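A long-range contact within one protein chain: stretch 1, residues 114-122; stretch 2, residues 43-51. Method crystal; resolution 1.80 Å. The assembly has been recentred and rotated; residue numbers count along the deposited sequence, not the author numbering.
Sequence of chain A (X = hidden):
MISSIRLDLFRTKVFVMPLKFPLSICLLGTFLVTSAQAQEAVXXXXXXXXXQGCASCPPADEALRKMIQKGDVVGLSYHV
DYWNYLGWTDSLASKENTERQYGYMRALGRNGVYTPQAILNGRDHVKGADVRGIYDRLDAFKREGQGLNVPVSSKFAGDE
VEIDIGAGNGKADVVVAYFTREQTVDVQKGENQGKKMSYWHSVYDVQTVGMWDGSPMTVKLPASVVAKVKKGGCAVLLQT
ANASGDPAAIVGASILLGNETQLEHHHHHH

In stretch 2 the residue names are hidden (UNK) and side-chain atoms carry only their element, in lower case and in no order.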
# COMPACT_ATOMS: atom_id res chain seq x y z
N TYR A 114 3.70 7.02 -0.90
CA TYR A 114 3.99 7.40 -2.27
C TYR A 114 5.41 6.96 -2.60
O TYR A 114 6.18 6.58 -1.71
CB TYR A 114 3.88 8.92 -2.46
CG TYR A 114 4.90 9.73 -1.68
CD1 TYR A 114 4.64 10.16 -0.38
CD2 TYR A 114 6.13 10.05 -2.24
CE1 TYR A 114 5.59 10.89 0.34
CE2 TYR A 114 7.09 10.77 -1.53
CZ TYR A 114 6.81 11.19 -0.24
OH TYR A 114 7.77 11.90 0.45
N THR A 115 5.76 6.98 -3.88
CA THR A 115 7.11 6.65 -4.31
C THR A 115 7.49 7.68 -5.36
O THR A 115 6.65 8.12 -6.14
CB THR A 115 7.23 5.23 -4.95
OG1 THR A 115 6.23 5.07 -5.96
CG2 THR A 115 7.08 4.14 -3.89
N PRO A 116 8.76 8.12 -5.38
CA PRO A 116 9.83 7.69 -4.47
C PRO A 116 9.81 8.46 -3.15
O PRO A 116 9.70 9.69 -3.15
CB PRO A 116 11.09 7.95 -5.28
CG PRO A 116 10.73 9.18 -6.04
CD PRO A 116 9.31 8.92 -6.48
N GLN A 117 9.92 7.74 -2.05
CA GLN A 117 9.91 8.34 -0.73
C GLN A 117 11.14 7.91 0.06
O GLN A 117 11.42 6.71 0.16
CB GLN A 117 8.67 7.93 0.05
CG GLN A 117 8.66 8.44 1.49
CD GLN A 117 7.45 7.97 2.27
OE1 GLN A 117 7.25 6.77 2.45
NE2 GLN A 117 6.65 8.91 2.75
N ALA A 118 11.88 8.87 0.60
CA ALA A 118 13.05 8.53 1.38
C ALA A 118 12.76 8.82 2.84
O ALA A 118 12.21 9.87 3.19
CB ALA A 118 14.26 9.33 0.90
N ILE A 119 13.11 7.87 3.70
CA ILE A 119 12.92 8.01 5.13
C ILE A 119 14.32 8.27 5.69
O ILE A 119 15.25 7.51 5.42
CB ILE A 119 12.31 6.72 5.75
CG1 ILE A 119 10.96 6.40 5.08
CG2 ILE A 119 12.15 6.87 7.25
CD1 ILE A 119 9.90 7.49 5.27
N LEU A 120 14.47 9.35 6.45
CA LEU A 120 15.78 9.71 6.99
C LEU A 120 15.91 9.43 8.50
O LEU A 120 15.13 9.94 9.30
CB LEU A 120 16.05 11.19 6.69
CG LEU A 120 15.77 11.66 5.25
CD1 LEU A 120 16.09 13.13 5.12
CD2 LEU A 120 16.60 10.86 4.25
N ASN A 121 16.90 8.63 8.86
CA ASN A 121 17.14 8.24 10.26
C ASN A 121 15.87 7.69 10.90
O ASN A 121 15.72 7.74 12.12
CB ASN A 121 17.63 9.44 11.09
CG ASN A 121 19.05 9.87 10.75
OD1 ASN A 121 19.60 10.79 11.38
ND2 ASN A 121 19.66 9.23 9.77
N GLY A 122 14.96 7.19 10.08
CA GLY A 122 13.71 6.66 10.59
C GLY A 122 12.86 7.72 11.28
O GLY A 122 11.86 7.38 11.92
N UNK A 43 26.92 10.08 8.25
CA UNK A 43 25.96 11.16 8.46
C UNK A 43 24.54 10.74 8.85
O UNK A 43 23.83 11.49 9.51
c UNK A 43 25.91 12.05 7.21
c UNK A 43 28.50 14.06 5.12
c UNK A 43 27.24 12.70 6.85
c UNK A 43 27.15 13.46 5.53
n UNK A 43 28.93 15.14 6.04
N UNK A 44 24.13 9.54 8.44
CA UNK A 44 22.79 9.09 8.78
C UNK A 44 22.31 7.92 7.93
O UNK A 44 23.10 7.31 7.21
N UNK A 45 21.02 7.62 8.02
CA UNK A 45 20.43 6.52 7.27
C UNK A 45 19.40 7.02 6.26
O UNK A 45 18.52 7.83 6.59
c UNK A 45 19.75 5.52 8.22
c UNK A 45 20.80 4.92 9.16
c UNK A 45 19.07 4.41 7.42
N UNK A 46 19.51 6.54 5.03
CA UNK A 46 18.56 6.91 3.98
C UNK A 46 17.91 5.66 3.41
O UNK A 46 18.57 4.84 2.78
c UNK A 46 18.28 7.98 1.71
c UNK A 46 19.27 7.68 2.84
c UNK A 46 19.84 8.99 3.38
N UNK A 47 16.62 5.51 3.67
CA UNK A 47 15.86 4.37 3.20
C UNK A 47 14.90 4.82 2.12
O UNK A 47 13.95 5.55 2.39
c UNK A 47 15.98 3.10 5.38
c UNK A 47 15.08 3.74 4.35
o UNK A 47 14.73 3.45 7.36
o UNK A 47 15.07 1.37 6.73
c UNK A 47 15.21 2.60 6.58
N UNK A 48 15.17 4.40 0.89
CA UNK A 48 14.35 4.77 -0.25
C UNK A 48 13.35 3.71 -0.64
O UNK A 48 13.71 2.54 -0.82
c UNK A 48 15.27 5.06 -1.44
c UNK A 48 13.92 6.63 -2.84
c UNK A 48 14.61 5.28 -2.81
c UNK A 48 15.67 5.19 -3.89
N UNK A 49 12.09 4.11 -0.76
CA UNK A 49 11.04 3.19 -1.20
C UNK A 49 10.82 3.57 -2.65
O UNK A 49 10.50 4.71 -2.97
c UNK A 49 10.01 2.94 1.08
c UNK A 49 10.93 3.38 3.29
c UNK A 49 9.79 3.36 -0.34
c UNK A 49 10.59 3.81 2.00
c UNK A 49 9.77 1.62 1.48
c UNK A 49 10.11 1.18 2.76
c UNK A 49 10.69 2.06 3.66
N UNK A 50 11.01 2.58 -3.52
CA UNK A 50 10.93 2.80 -4.96
C UNK A 50 10.38 1.56 -5.66
O UNK A 50 9.91 0.64 -5.01
c UNK A 50 13.29 1.95 -5.14
c UNK A 50 12.35 3.10 -5.49
o UNK A 50 12.33 3.30 -6.91
N UNK A 51 10.44 1.56 -6.98
CA UNK A 51 9.98 0.42 -7.77
C UNK A 51 10.32 0.65 -9.24
O UNK A 51 10.34 1.79 -9.70
o UNK A 51 8.03 -0.82 -8.50
c UNK A 51 8.47 0.22 -7.64
O HOH W 1 15.82 5.82 7.52

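Position 43 carries four carbons in a row ending in a nitrogen, an unbranched chain whose end leads away from stretch 1 and makes no contact with it; this is lysine, K43. Position 44 has no side-chain atoms, so it is glycine, G44. Its phi/psi of 163/-168° would jam a CB against the preceding carbonyl O, and a CB would also run into the end of the N121 side-chain amide.

Position 45 bears one carbon carrying two more, and the fork lies beside the N121 side chain. Three carbons forked at CB, with no heteroatom, give valine, V45. Its backbone O accepts from N121 N at 2.9 Å with an N-H...O angle of 169°. The N121 amide is probably turned over in the model, which leaves the 2.7 Å approach of its ND2 to V45 N undecided.

Position 46 repeats the three-carbon fork, and one branch lies close to L120 CD2. It is valine, V46; the branch is CG2, 3.8 Å from L120 CD2, while CG1 reaches A118 CB at 4.3 Å. Position 47 shows three carbons, the third carrying two oxygens: a carboxylate one carbon beyond the CB-bonded methylene, hence glutamate, E47. Water 1 lies 2.6 Å from E47 OE1 and 2.8 Å from I119 O, and accepts from G122 N at 3.0 Å.

Position 48 has four carbons forked at the second, with one terminal carbon near P116 CB. This identifies leucine, L48; CD1 meets P116 CB at 4.0 Å. At position 49 one carbon leads to a ring of six carbons without a hydroxyl, its edge lying by I119 CG1: phenylalanine, F49. I119 CG1 sits 3.5 Å from F49 CE1, near the ring plane.

Position 50 has one carbon carrying an oxygen and a carbon. Threonine fits, T50, its side chain making no contact with stretch 1. Position 51 has one carbon then one oxygen, serine, S51, with no contact across.

The contact is an antiparallel strand pairing, the axes at 157° and 4.5 Å apart at closest approach. Q117 with F49 and I119 with E47 are hydrogen-bonded pairs: F49 N to Q117 O (2.8 Å), Q117 N to F49 O (3.2 Å), I119 N to E47 O (2.8 Å) and E47 N to I119 O (3.0 Å), with angles of 160-175°. Between them A118 faces L48 without such bonds, the CA atoms 4.3 Å apart. Side chains alternate accordingly: A118, L120, V46 and L48 share one face, Q117, I119, E47 and F49 the other. Backbone bonds set the register, apolar packing supplements them on both faces, and 592 Å² is buried in total.

Stretch 2, residues 43-51: KGVVELFTS
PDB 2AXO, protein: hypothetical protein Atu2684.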